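Local coordinates for vacuolar-sorting protein BRO1 (Saccharomyces cerevisiae, PDB 1ZB1), which helps sort ubiquitinated cargo into the intralumenal vesicles of multivesicular bodies, recruiting the deubiquitinase DOA4 to endosomes, and is represented here by its Bro1 domain, at residues D53-N58 and S69-K74; Y83-S88 and S366-I371; S176-F181 and A237-P242; L258-H263 and D281-Q286. One frame throughout, in Å; residues are numbered along the deposited sequence.

Interaction 1 of 4, residues D53-N58 and S69-K74; sequences DHLRNN and SEQNLK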
loop_
_atom_site.group_PDB
_atom_site.type_symbol
_atom_site.label_atom_id
_atom_site.label_comp_id
_atom_site.label_asym_id
_atom_site.label_seq_id
_atom_site.Cartn_x
_atom_site.Cartn_y
_atom_site.Cartn_z
ATOM N N ASP A 53 -20.321 19.098 -9.044
ATOM C CA ASP A 53 -20.901 17.915 -9.673
ATOM C C ASP A 53 -19.913 17.354 -10.696
ATOM O O ASP A 53 -19.760 16.138 -10.841
ATOM C CB ASP A 53 -22.220 18.276 -10.364
ATOM C CG ASP A 53 -22.966 17.058 -10.873
ATOM O OD1 ASP A 53 -23.406 16.238 -10.038
ATOM O OD2 ASP A 53 -23.111 16.918 -12.107
ATOM N N HIS A 54 -19.244 18.254 -11.403
ATOM C CA HIS A 54 -18.265 17.857 -12.410
ATOM C C HIS A 54 -17.019 17.242 -11.747
ATOM O O HIS A 54 -16.470 16.246 -12.223
ATOM C CB HIS A 54 -17.853 19.078 -13.235
ATOM C CG HIS A 54 -17.206 18.732 -14.540
ATOM N ND1 HIS A 54 -16.291 19.556 -15.159
ATOM C CD2 HIS A 54 -17.361 17.661 -15.354
ATOM C CE1 HIS A 54 -15.908 19.007 -16.299
ATOM N NE2 HIS A 54 -16.541 17.857 -16.440
ATOM N N LEU A 55 -16.584 17.844 -10.642
ATOM C CA LEU A 55 -15.411 17.363 -9.918
ATOM C C LEU A 55 -15.585 15.905 -9.491
ATOM O O LEU A 55 -14.677 15.096 -9.675
ATOM C CB LEU A 55 -15.153 18.240 -8.689
ATOM C CG LEU A 55 -14.055 17.783 -7.728
ATOM C CD1 LEU A 55 -12.704 17.767 -8.446
ATOM C CD2 LEU A 55 -14.011 18.719 -6.509
ATOM N N ARG A 56 -16.749 15.565 -8.938
ATOM C CA ARG A 56 -16.989 14.186 -8.506
ATOM C C ARG A 56 -16.962 13.238 -9.697
ATOM O O ARG A 56 -16.450 12.120 -9.604
ATOM C CB ARG A 56 -18.335 14.048 -7.781
ATOM C CG ARG A 56 -18.607 12.608 -7.261
ATOM C CD ARG A 56 -19.959 12.497 -6.534
ATOM N NE ARG A 56 -20.055 11.302 -5.692
ATOM C CZ ARG A 56 -20.315 10.072 -6.130
ATOM N NH1 ARG A 56 -20.517 9.839 -7.421
ATOM N NH2 ARG A 56 -20.368 9.065 -5.267
ATOM N N ASN A 57 -17.515 13.667 -10.826
ATOM C CA ASN A 57 -17.487 12.796 -11.987
ATOM C C ASN A 57 -16.038 12.587 -12.423
ATOM O O ASN A 57 -15.649 11.473 -12.786
ATOM C CB ASN A 57 -18.337 13.374 -13.126
ATOM C CG ASN A 57 -19.826 13.223 -12.866
ATOM O OD1 ASN A 57 -20.274 12.176 -12.402
ATOM N ND2 ASN A 57 -20.598 14.256 -13.176
ATOM N N ASN A 58 -15.223 13.640 -12.355
ATOM C CA ASN A 58 -13.816 13.506 -12.755
ATOM C C ASN A 58 -12.955 12.704 -11.776
ATOM O O ASN A 58 -11.879 12.228 -12.134
ATOM C CB ASN A 58 -13.184 14.883 -12.998
ATOM C CG ASN A 58 -13.720 15.549 -14.257
ATOM O OD1 ASN A 58 -14.188 14.869 -15.174
ATOM N ND2 ASN A 58 -13.636 16.877 -14.317
ATOM N N SER A 69 -5.844 11.330 -9.240
ATOM C CA SER A 69 -5.511 11.497 -7.820
ATOM C C SER A 69 -5.856 12.920 -7.367
ATOM O O SER A 69 -6.503 13.138 -6.331
ATOM C CB SER A 69 -4.012 11.227 -7.620
ATOM O OG SER A 69 -3.591 11.525 -6.300
ATOM N N GLU A 70 -5.418 13.893 -8.157
ATOM C CA GLU A 70 -5.689 15.297 -7.870
ATOM C C GLU A 70 -7.188 15.554 -7.686
ATOM O O GLU A 70 -7.588 16.241 -6.739
ATOM C CB GLU A 70 -5.162 16.170 -9.016
ATOM C CG GLU A 70 -5.338 17.667 -8.809
ATOM C CD GLU A 70 -5.089 18.455 -10.091
ATOM O OE1 GLU A 70 -4.297 17.975 -10.929
ATOM O OE2 GLU A 70 -5.678 19.548 -10.259
ATOM N N GLN A 71 -8.016 15.025 -8.591
ATOM C CA GLN A 71 -9.467 15.235 -8.494
ATOM C C GLN A 71 -10.014 14.670 -7.185
ATOM O O GLN A 71 -10.864 15.281 -6.537
ATOM C CB GLN A 71 -10.205 14.574 -9.668
ATOM C CG GLN A 71 -9.650 14.901 -11.050
ATOM C CD GLN A 71 -9.400 16.381 -11.269
ATOM O OE1 GLN A 71 -8.317 16.772 -11.703
ATOM N NE2 GLN A 71 -10.396 17.211 -10.984
ATOM N N ASN A 72 -9.532 13.489 -6.810
ATOM C CA ASN A 72 -9.982 12.850 -5.575
ATOM C C ASN A 72 -9.546 13.592 -4.312
ATOM O O ASN A 72 -10.325 13.701 -3.365
ATOM C CB ASN A 72 -9.499 11.401 -5.540
ATOM C CG ASN A 72 -10.412 10.474 -6.320
ATOM O OD1 ASN A 72 -11.424 9.999 -5.794
ATOM N ND2 ASN A 72 -10.075 10.229 -7.592
ATOM N N LEU A 73 -8.311 14.096 -4.290
ATOM C CA LEU A 73 -7.826 14.844 -3.127
ATOM C C LEU A 73 -8.648 16.126 -2.974
ATOM O O LEU A 73 -8.987 16.524 -1.859
ATOM C CB LEU A 73 -6.345 15.216 -3.277
ATOM C CG LEU A 73 -5.177 14.349 -2.787
ATOM C CD1 LEU A 73 -5.636 13.333 -1.769
ATOM C CD2 LEU A 73 -4.501 13.682 -3.972
ATOM N N LYS A 74 -8.961 16.777 -4.094
ATOM C CA LYS A 74 -9.760 18.000 -4.054
ATOM C C LYS A 74 -11.195 17.703 -3.617
ATOM O O LYS A 74 -11.799 18.462 -2.841
ATOM C CB LYS A 74 -9.756 18.689 -5.427
ATOM C CG LYS A 74 -8.396 19.286 -5.783
ATOM C CD LYS A 74 -8.414 20.054 -7.102
ATOM C CE LYS A 74 -7.077 20.778 -7.309
ATOM N NZ LYS A 74 -6.971 21.473 -8.622
#
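Leu55 and Gln71 meet at an oblique angle between two helices, the methyl CD1 of Leu55 reaching 3.6 Å from the backbone O of Gln71. With CG of Leu55 anti to its own N (chi1 173°), the isobutyl group leans across the gap although its CB does not point there directly. Its second methyl, CD2, settles over the backbone of Lys74, 4.2 Å from the C atom of that residue. Gln71 points at the opposite helix, and its chi1 of -50° sets CG beside its backbone N and against the last turn of helix 46-58: CG of Gln71 lies 3.6 Å from O of Asn58 and 4.0 Å from CB of Asn58. Helices 46-58 and 65-86 form a helical hairpin of the Bro1 domain, joined by a short connection, and their axes here come within 8.8 Å at 132°, so the pair diverges well away from antiparallel. Lys74 presents its CB to Leu55, while its extended chain leads away to a salt bridge with Glu70, NZ to OE2 2.8 Å, on the anti lone pair of that oxygen. Asn72 points away from helix 46-58, toward helix 118-139, and donates through ND2 to O of Ala59, tying the hairpin's connection to its second helix.

Interaction 2 of 4, residues Y83-S88 and S366-I371; sequences YFRLGS and SLYRGI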
loop_
_atom_site.group_PDB
_atom_site.type_symbol
_atom_site.label_atom_id
_atom_site.label_comp_id
_atom_site.label_asym_id
_atom_site.label_seq_id
_atom_site.Cartn_x
_atom_site.Cartn_y
_atom_site.Cartn_z
ATOM N N TYR A 83 -17.989 18.291 6.302
ATOM C CA TYR A 83 -18.137 17.545 7.544
ATOM C C TYR A 83 -17.795 18.412 8.758
ATOM O O TYR A 83 -18.429 18.288 9.801
ATOM C CB TYR A 83 -17.253 16.297 7.513
ATOM C CG TYR A 83 -17.291 15.468 8.783
ATOM C CD1 TYR A 83 -16.267 15.555 9.725
ATOM C CD2 TYR A 83 -18.346 14.590 9.036
ATOM C CE1 TYR A 83 -16.287 14.782 10.884
ATOM C CE2 TYR A 83 -18.377 13.815 10.196
ATOM C CZ TYR A 83 -17.343 13.916 11.112
ATOM O OH TYR A 83 -17.352 13.140 12.249
ATOM N N PHE A 84 -16.797 19.283 8.627
ATOM C CA PHE A 84 -16.426 20.174 9.727
ATOM C C PHE A 84 -17.613 21.072 10.062
ATOM O O PHE A 84 -17.849 21.410 11.223
ATOM C CB PHE A 84 -15.255 21.098 9.348
ATOM C CG PHE A 84 -13.920 20.409 9.220
ATOM C CD1 PHE A 84 -13.644 19.228 9.903
ATOM C CD2 PHE A 84 -12.906 20.992 8.457
ATOM C CE1 PHE A 84 -12.381 18.639 9.830
ATOM C CE2 PHE A 84 -11.639 20.410 8.380
ATOM C CZ PHE A 84 -11.378 19.229 9.069
ATOM N N ARG A 85 -18.355 21.462 9.030
ATOM C CA ARG A 85 -19.498 22.352 9.189
ATOM C C ARG A 85 -20.831 21.689 9.544
ATOM O O ARG A 85 -21.596 22.234 10.343
ATOM C CB ARG A 85 -19.655 23.191 7.919
ATOM C CG ARG A 85 -18.451 24.089 7.646
ATOM C CD ARG A 85 -18.501 24.706 6.262
ATOM N NE ARG A 85 -17.425 25.671 6.038
ATOM C CZ ARG A 85 -16.125 25.385 6.104
ATOM N NH1 ARG A 85 -15.722 24.154 6.391
ATOM N NH2 ARG A 85 -15.224 26.334 5.868
ATOM N N LEU A 86 -21.111 20.524 8.964
ATOM C CA LEU A 86 -22.370 19.825 9.225
ATOM C C LEU A 86 -22.282 18.674 10.222
ATOM O O LEU A 86 -23.235 18.413 10.955
ATOM C CB LEU A 86 -22.965 19.298 7.914
ATOM C CG LEU A 86 -23.330 20.337 6.852
ATOM C CD1 LEU A 86 -24.043 19.651 5.697
ATOM C CD2 LEU A 86 -24.222 21.413 7.462
ATOM N N GLY A 87 -21.148 17.979 10.240
ATOM C CA GLY A 87 -20.985 16.861 11.152
ATOM C C GLY A 87 -21.930 15.716 10.831
ATOM O O GLY A 87 -22.178 15.418 9.659
ATOM N N SER A 88 -22.464 15.071 11.866
ATOM C CA SER A 88 -23.386 13.955 11.671
ATOM C C SER A 88 -24.678 14.440 11.027
ATOM O O SER A 88 -25.502 13.638 10.589
ATOM C CB SER A 88 -23.707 13.273 13.007
ATOM O OG SER A 88 -24.531 14.096 13.813
ATOM N N SER A 366 -19.557 29.893 -0.175
ATOM C CA SER A 366 -20.944 30.305 -0.403
ATOM C C SER A 366 -21.884 29.101 -0.425
ATOM O O SER A 366 -23.003 29.158 0.092
ATOM C CB SER A 366 -21.062 31.076 -1.723
ATOM O OG SER A 366 -20.263 32.251 -1.710
ATOM N N LEU A 367 -21.432 28.013 -1.037
ATOM C CA LEU A 367 -22.236 26.803 -1.107
ATOM C C LEU A 367 -22.491 26.305 0.315
ATOM O O LEU A 367 -23.636 26.023 0.678
ATOM C CB LEU A 367 -21.518 25.733 -1.947
ATOM C CG LEU A 367 -22.241 24.397 -2.155
ATOM C CD1 LEU A 367 -21.685 23.694 -3.379
ATOM C CD2 LEU A 367 -22.092 23.526 -0.917
ATOM N N TYR A 368 -21.429 26.219 1.116
ATOM C CA TYR A 368 -21.540 25.760 2.506
ATOM C C TYR A 368 -22.507 26.628 3.318
ATOM O O TYR A 368 -23.415 26.115 3.979
ATOM C CB TYR A 368 -20.168 25.788 3.199
ATOM C CG TYR A 368 -19.129 24.808 2.670
ATOM C CD1 TYR A 368 -17.779 25.160 2.638
ATOM C CD2 TYR A 368 -19.485 23.527 2.243
ATOM C CE1 TYR A 368 -16.800 24.265 2.197
ATOM C CE2 TYR A 368 -18.510 22.617 1.797
ATOM C CZ TYR A 368 -17.169 23.001 1.781
ATOM O OH TYR A 368 -16.191 22.128 1.353
ATOM N N ARG A 369 -22.300 27.943 3.279
ATOM C CA ARG A 369 -23.151 28.868 4.030
ATOM C C ARG A 369 -24.633 28.665 3.733
ATOM O O ARG A 369 -25.471 28.773 4.625
ATOM C CB ARG A 369 -22.747 30.318 3.734
ATOM C CG ARG A 369 -21.426 30.720 4.376
ATOM C CD ARG A 369 -20.978 32.104 3.927
ATOM N NE ARG A 369 -19.765 32.534 4.618
ATOM C CZ ARG A 369 -19.720 32.898 5.897
ATOM N NH1 ARG A 369 -20.825 32.893 6.636
ATOM N NH2 ARG A 369 -18.565 33.264 6.441
ATOM N N GLY A 370 -24.949 28.359 2.480
ATOM C CA GLY A 370 -26.334 28.142 2.104
ATOM C C GLY A 370 -26.979 26.940 2.772
ATOM O O GLY A 370 -28.204 26.885 2.898
ATOM N N ILE A 371 -26.167 25.972 3.195
ATOM C CA ILE A 371 -26.688 24.773 3.848
ATOM C C ILE A 371 -26.877 24.977 5.350
ATOM O O ILE A 371 -27.994 25.206 5.820
ATOM C CB ILE A 371 -25.746 23.561 3.653
ATOM C CG1 ILE A 371 -25.525 23.302 2.164
ATOM C CG2 ILE A 371 -26.344 22.326 4.316
ATOM C CD1 ILE A 371 -24.549 22.178 1.879
#
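Arg85, whose guanidinium lies against the ring of Tyr368, spends its NH1 on a hydrogen bond to the backbone O of His81, one turn back in its own helix. NE of Arg85 is 3.5 Å from CD1 of Tyr368, a van der Waals contact of a charged group with an aromatic ring. The Arg85 chain runs extended from CG to NE and crosses the Tyr368 side chain at about a right angle. Its CD sits 3.6 Å from CG of Tyr368, and CD1 of Tyr368 comes over one face of the guanidinium, displaced toward its rim; the two planes are inclined by 34°, so they are not stacked flat. The contact joins the C-terminal turn of helix 65-86 to the late part of helix 349-371, two helices of the Bro1 domain far apart in sequence. The OH of Tyr368 hydrogen-bonds with O of Phe78, two turns back from Arg85, which helps hold the ring against helix 65-86. Next to Arg85, Leu86 meets Ile371, about one turn beyond Tyr368, the two side chains crossing nearly at right angles. Because chi1 of Ile371 is -57°, its CG2 is the branch opposite the backbone N, and it nestles against both leucine methyls: CD1 of Leu86 at 3.8 Å and CD2 of Leu86 at 3.9 Å.

Interaction 3 of 4, residues S176-F181 and A237-P242; sequences SENTRF and AIYGEP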
loop_
_atom_site.group_PDB
_atom_site.type_symbol
_atom_site.label_atom_id
_atom_site.label_comp_id
_atom_site.label_asym_id
_atom_site.label_seq_id
_atom_site.Cartn_x
_atom_site.Cartn_y
_atom_site.Cartn_z
ATOM N N SER A 176 -11.783 -2.614 9.082
ATOM C CA SER A 176 -10.488 -2.265 9.669
ATOM C C SER A 176 -9.350 -3.262 9.431
ATOM O O SER A 176 -8.214 -2.861 9.175
ATOM C CB SER A 176 -10.649 -2.023 11.177
ATOM O OG SER A 176 -9.420 -1.609 11.752
ATOM N N GLU A 177 -9.638 -4.555 9.509
ATOM C CA GLU A 177 -8.584 -5.546 9.304
ATOM C C GLU A 177 -8.136 -5.647 7.843
ATOM O O GLU A 177 -6.985 -6.000 7.560
ATOM C CB GLU A 177 -9.018 -6.926 9.827
ATOM C CG GLU A 177 -10.254 -7.532 9.170
ATOM C CD GLU A 177 -11.571 -6.939 9.671
ATOM O OE1 GLU A 177 -12.635 -7.432 9.230
ATOM O OE2 GLU A 177 -11.551 -5.994 10.492
ATOM N N ASN A 178 -9.027 -5.319 6.912
ATOM C CA ASN A 178 -8.666 -5.393 5.504
ATOM C C ASN A 178 -7.865 -4.176 5.047
ATOM O O ASN A 178 -6.971 -4.301 4.213
ATOM C CB ASN A 178 -9.911 -5.595 4.639
ATOM C CG ASN A 178 -10.557 -6.954 4.870
ATOM O OD1 ASN A 178 -9.865 -7.940 5.125
ATOM N ND2 ASN A 178 -11.882 -7.014 4.768
ATOM N N THR A 179 -8.165 -3.001 5.591
ATOM C CA THR A 179 -7.398 -1.819 5.219
ATOM C C THR A 179 -6.027 -1.887 5.896
ATOM O O THR A 179 -5.041 -1.349 5.388
ATOM C CB THR A 179 -8.130 -0.511 5.603
ATOM O OG1 THR A 179 -8.710 -0.636 6.907
ATOM C CG2 THR A 179 -9.218 -0.200 4.566
ATOM N N ARG A 180 -5.956 -2.564 7.040
ATOM C CA ARG A 180 -4.680 -2.722 7.737
ATOM C C ARG A 180 -3.788 -3.629 6.868
ATOM O O ARG A 180 -2.583 -3.385 6.703
ATOM C CB ARG A 180 -4.903 -3.370 9.108
ATOM C CG ARG A 180 -3.634 -3.620 9.911
ATOM C CD ARG A 180 -3.448 -2.555 10.980
ATOM N NE ARG A 180 -2.644 -1.431 10.515
ATOM C CZ ARG A 180 -2.629 -0.233 11.089
ATOM N NH1 ARG A 180 -3.383 0.012 12.152
ATOM N NH2 ARG A 180 -1.846 0.719 10.603
ATOM N N PHE A 181 -4.397 -4.673 6.314
ATOM C CA PHE A 181 -3.692 -5.616 5.446
ATOM C C PHE A 181 -3.144 -4.848 4.243
ATOM O O PHE A 181 -1.974 -4.980 3.887
ATOM C CB PHE A 181 -4.659 -6.727 4.992
ATOM C CG PHE A 181 -4.121 -7.618 3.902
ATOM C CD1 PHE A 181 -2.981 -8.395 4.107
ATOM C CD2 PHE A 181 -4.765 -7.689 2.667
ATOM C CE1 PHE A 181 -2.489 -9.226 3.098
ATOM C CE2 PHE A 181 -4.282 -8.516 1.649
ATOM C CZ PHE A 181 -3.139 -9.287 1.867
ATOM N N ALA A 237 -11.401 -17.413 0.212
ATOM C CA ALA A 237 -12.002 -16.614 1.277
ATOM C C ALA A 237 -11.152 -15.404 1.665
ATOM O O ALA A 237 -11.646 -14.470 2.302
ATOM C CB ALA A 237 -12.263 -17.486 2.502
ATOM N N ILE A 238 -9.875 -15.422 1.293
ATOM C CA ILE A 238 -8.987 -14.309 1.605
ATOM C C ILE A 238 -9.528 -13.064 0.904
ATOM O O ILE A 238 -10.096 -13.155 -0.184
ATOM C CB ILE A 238 -7.538 -14.599 1.141
ATOM C CG1 ILE A 238 -6.990 -15.807 1.910
ATOM C CG2 ILE A 238 -6.653 -13.373 1.369
ATOM C CD1 ILE A 238 -5.542 -16.130 1.620
ATOM N N TYR A 239 -9.345 -11.907 1.529
ATOM C CA TYR A 239 -9.850 -10.644 0.995
ATOM C C TYR A 239 -9.514 -10.225 -0.447
ATOM O O TYR A 239 -10.420 -10.049 -1.267
ATOM C CB TYR A 239 -9.476 -9.500 1.945
ATOM C CG TYR A 239 -9.774 -8.135 1.370
ATOM C CD1 TYR A 239 -11.072 -7.782 0.997
ATOM C CD2 TYR A 239 -8.750 -7.222 1.137
ATOM C CE1 TYR A 239 -11.337 -6.552 0.392
ATOM C CE2 TYR A 239 -9.003 -5.995 0.535
ATOM C CZ TYR A 239 -10.296 -5.669 0.163
ATOM O OH TYR A 239 -10.532 -4.477 -0.462
ATOM N N GLY A 240 -8.236 -10.053 -0.761
ATOM C CA GLY A 240 -7.873 -9.608 -2.102
ATOM C C GLY A 240 -7.852 -10.634 -3.220
ATOM O O GLY A 240 -8.858 -11.277 -3.522
ATOM N N GLU A 241 -6.694 -10.760 -3.860
ATOM C CA GLU A 241 -6.505 -11.711 -4.946
ATOM C C GLU A 241 -5.885 -12.979 -4.379
ATOM O O GLU A 241 -4.932 -12.918 -3.596
ATOM C CB GLU A 241 -5.572 -11.124 -6.010
ATOM C CG GLU A 241 -6.105 -9.873 -6.673
ATOM C CD GLU A 241 -7.242 -10.163 -7.636
ATOM O OE1 GLU A 241 -7.956 -11.165 -7.430
ATOM O OE2 GLU A 241 -7.428 -9.381 -8.591
ATOM N N PRO A 242 -6.420 -14.147 -4.758
ATOM C CA PRO A 242 -5.892 -15.423 -4.271
ATOM C C PRO A 242 -4.391 -15.566 -4.544
ATOM O O PRO A 242 -3.649 -16.106 -3.722
ATOM C CB PRO A 242 -6.720 -16.446 -5.042
ATOM C CG PRO A 242 -8.029 -15.755 -5.189
ATOM C CD PRO A 242 -7.615 -14.360 -5.591
#
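The loop between helices 208-230 and 242-269 docks onto the first turns of helix 176-198 through one aromatic residue, Tyr239. Asn178 lies over a face of the tyrosine ring, its amide almost parallel to it, with 13° between the planes. CB of Asn178 makes a CH-pi contact, 4.1 Å from the centroid of the Tyr239 ring and 12° off the ring normal, and the amide continues the overlap toward the root of the ring: CG of Asn178 is 3.8 Å from CG of Tyr239, and OD1 of Asn178 is 3.6 Å from CB of Tyr239. A hydrogen bond from ND2 of Asn178 to O of Val172 helps hold this amide flat against the ring. Tyr239 is set in turn by its phenol, whose OH hydrogen-bonds with OD2 of Asp173 and with OH of Tyr104; the Tyr104 and Tyr239 rings also meet edge-to-face. In this largely helical Bro1 domain the contact thus brings a connection between helices, the start of a helix and the segment around Tyr104 together in a buried spot. One turn along helix 176-198, a chi1 of 170° carries the Phe181 ring out opposite its backbone N to the edge of the tyrosine, CD2 of Phe181 lying 4.3 Å from CD2 of Tyr239. Phe181 also packs on Phe228 and Met229 of helix 208-230 and on Trp244 of helix 242-269.

Interaction 4 of 4, residues L258-H263 and D281-Q286; sequences LSAYYH and DFSMQQ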
loop_
_atom_site.group_PDB
_atom_site.type_symbol
_atom_site.label_atom_id
_atom_site.label_comp_id
_atom_site.label_asym_id
_atom_site.label_seq_id
_atom_site.Cartn_x
_atom_site.Cartn_y
_atom_site.Cartn_z
ATOM N N LEU A 258 18.227 -13.542 1.506
ATOM C CA LEU A 258 19.081 -12.464 1.025
ATOM C C LEU A 258 19.794 -11.783 2.188
ATOM O O LEU A 258 20.948 -11.366 2.069
ATOM C CB LEU A 258 18.245 -11.435 0.260
ATOM C CG LEU A 258 19.011 -10.548 -0.721
ATOM C CD1 LEU A 258 19.543 -11.416 -1.856
ATOM C CD2 LEU A 258 18.094 -9.460 -1.273
ATOM N N SER A 259 19.094 -11.676 3.312
ATOM C CA SER A 259 19.641 -11.047 4.509
ATOM C C SER A 259 20.805 -11.859 5.079
ATOM O O SER A 259 21.859 -11.310 5.409
ATOM C CB SER A 259 18.547 -10.912 5.567
ATOM O OG SER A 259 19.048 -10.280 6.724
ATOM N N ALA A 260 20.602 -13.166 5.202
ATOM C CA ALA A 260 21.627 -14.062 5.727
ATOM C C ALA A 260 22.842 -14.077 4.805
ATOM O O ALA A 260 23.981 -14.085 5.266
ATOM C CB ALA A 260 21.062 -15.472 5.875
ATOM N N TYR A 261 22.590 -14.085 3.501
ATOM C CA TYR A 261 23.659 -14.086 2.513
ATOM C C TYR A 261 24.578 -12.880 2.704
ATOM O O TYR A 261 25.794 -13.028 2.858
ATOM C CB TYR A 261 23.063 -14.069 1.102
ATOM C CG TYR A 261 24.053 -13.766 -0.013
ATOM C CD1 TYR A 261 25.186 -14.559 -0.212
ATOM C CD2 TYR A 261 23.843 -12.696 -0.878
ATOM C CE1 TYR A 261 26.079 -14.292 -1.247
ATOM C CE2 TYR A 261 24.726 -12.420 -1.913
ATOM C CZ TYR A 261 25.842 -13.221 -2.093
ATOM O OH TYR A 261 26.712 -12.945 -3.118
ATOM N N TYR A 262 23.999 -11.684 2.706
ATOM C CA TYR A 262 24.809 -10.484 2.861
ATOM C C TYR A 262 25.517 -10.398 4.208
ATOM O O TYR A 262 26.636 -9.898 4.282
ATOM C CB TYR A 262 23.963 -9.241 2.585
ATOM C CG TYR A 262 23.835 -8.980 1.105
ATOM C CD1 TYR A 262 24.888 -8.413 0.388
ATOM C CD2 TYR A 262 22.691 -9.364 0.403
ATOM C CE1 TYR A 262 24.808 -8.236 -0.987
ATOM C CE2 TYR A 262 22.602 -9.194 -0.969
ATOM C CZ TYR A 262 23.662 -8.631 -1.659
ATOM O OH TYR A 262 23.582 -8.466 -3.018
ATOM N N HIS A 263 24.888 -10.897 5.267
ATOM C CA HIS A 263 25.532 -10.871 6.573
ATOM C C HIS A 263 26.732 -11.819 6.521
ATOM O O HIS A 263 27.738 -11.612 7.207
ATOM C CB HIS A 263 24.559 -11.308 7.670
ATOM C CG HIS A 263 25.160 -11.309 9.041
ATOM N ND1 HIS A 263 25.551 -12.465 9.683
ATOM C CD2 HIS A 263 25.463 -10.292 9.883
ATOM C CE1 HIS A 263 26.067 -12.159 10.860
ATOM N NE2 HIS A 263 26.026 -10.847 11.006
ATOM N N ASP A 281 24.823 -21.198 5.103
ATOM C CA ASP A 281 24.094 -22.446 5.276
ATOM C C ASP A 281 22.628 -22.070 5.491
ATOM O O ASP A 281 21.737 -22.575 4.808
ATOM C CB ASP A 281 24.635 -23.184 6.505
ATOM C CG ASP A 281 24.305 -24.661 6.497
ATOM O OD1 ASP A 281 23.106 -25.014 6.511
ATOM O OD2 ASP A 281 25.255 -25.474 6.480
ATOM N N PHE A 282 22.396 -21.166 6.441
ATOM C CA PHE A 282 21.052 -20.701 6.763
ATOM C C PHE A 282 20.393 -20.045 5.556
ATOM O O PHE A 282 19.204 -20.250 5.301
ATOM C CB PHE A 282 21.100 -19.702 7.921
ATOM C CG PHE A 282 19.759 -19.138 8.289
ATOM C CD1 PHE A 282 18.778 -19.951 8.854
ATOM C CD2 PHE A 282 19.471 -17.794 8.070
ATOM C CE1 PHE A 282 17.529 -19.432 9.196
ATOM C CE2 PHE A 282 18.226 -17.265 8.409
ATOM C CZ PHE A 282 17.253 -18.086 8.973
ATOM N N SER A 283 21.168 -19.257 4.819
ATOM C CA SER A 283 20.663 -18.576 3.637
ATOM C C SER A 283 20.107 -19.577 2.626
ATOM O O SER A 283 19.010 -19.395 2.096
ATOM C CB SER A 283 21.778 -17.758 2.984
ATOM O OG SER A 283 21.299 -17.060 1.846
ATOM N N MET A 284 20.871 -20.632 2.359
ATOM C CA MET A 284 20.459 -21.665 1.417
ATOM C C MET A 284 19.148 -22.311 1.860
ATOM O O MET A 284 18.279 -22.581 1.037
ATOM C CB MET A 284 21.542 -22.743 1.293
ATOM C CG MET A 284 21.209 -23.847 0.289
ATOM S SD MET A 284 21.145 -23.261 -1.422
ATOM C CE MET A 284 19.423 -22.996 -1.649
ATOM N N GLN A 285 19.024 -22.565 3.158
ATOM C CA GLN A 285 17.817 -23.164 3.718
ATOM C C GLN A 285 16.598 -22.315 3.355
ATOM O O GLN A 285 15.626 -22.810 2.788
ATOM C CB GLN A 285 17.932 -23.257 5.243
ATOM C CG GLN A 285 18.975 -24.247 5.749
ATOM C CD GLN A 285 19.163 -24.172 7.259
ATOM O OE1 GLN A 285 18.194 -24.189 8.019
ATOM N NE2 GLN A 285 20.417 -24.093 7.699
ATOM N N GLN A 286 16.670 -21.029 3.689
ATOM C CA GLN A 286 15.588 -20.099 3.414
ATOM C C GLN A 286 15.257 -19.997 1.931
ATOM O O GLN A 286 14.086 -19.956 1.558
ATOM C CB GLN A 286 15.936 -18.721 3.974
ATOM C CG GLN A 286 15.869 -18.660 5.486
ATOM C CD GLN A 286 14.497 -19.046 6.012
ATOM O OE1 GLN A 286 13.477 -18.505 5.574
ATOM N NE2 GLN A 286 14.464 -19.977 6.955
#
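Ala260 and Ser283 bring two nearly antiparallel helices of the Bro1 domain close together, CB of Ala260 lying 3.8 Å from CB of Ser283. Helices 242-269 and 275-290 form a helical hairpin here, of the kind expected in a domain grouped with the TPR clan; their axes approach to 7.9 Å at 161°, a close spacing consistent with the small residues Ala260 and Ser283 at the crossing. The same alanine methyl also meets the rim of Phe282: CD2 of Phe282 stands 3.6 Å from CB of Ala260, close to the plane of the ring. Tyr261 touches the facing segment through its backbone and CB, its ring leading away. With chi1 at -179°, OG of Ser283 swings to the side of its own carbonyl carbon and comes to rest 3.6 Å from CB of Tyr261. Around this first shell, CG of Gln286 lies over one face of the Phe282 ring, offset toward the rim, while the glutamine's OE1 accepts a hydrogen bond involving ND1 of His253. The Tyr261 ring packs edge-to-face with Phe306 of helix 303-322, and Leu310 of that helix contacts both Tyr261 and Ser283. The serine hydroxyl is positioned by a hydrogen bond between OG of Ser283 and the backbone O of Ser257 in the facing helix.

How the interactions relate
The four contacts are spread along an elongated, mostly helical Bro1 domain, and none touches another. Interactions 1 and 2 share helix 65-86 and lie on the same side of the chain's centre, their centres about 19 Å apart. Interaction 4 lies on the opposite side, about 58 Å from interaction 2 between centres; interaction 3, nearest the middle, is about 34 Å from interaction 2 and 30 Å from interaction 4. Interactions 1, 3 and 4 follow one another along the chain, whereas interaction 2 closes a long loop that encloses 3 and 4. Helix 349-371 therefore returns to helix 65-86 near the start, so one end of the domain combines early and late sequence.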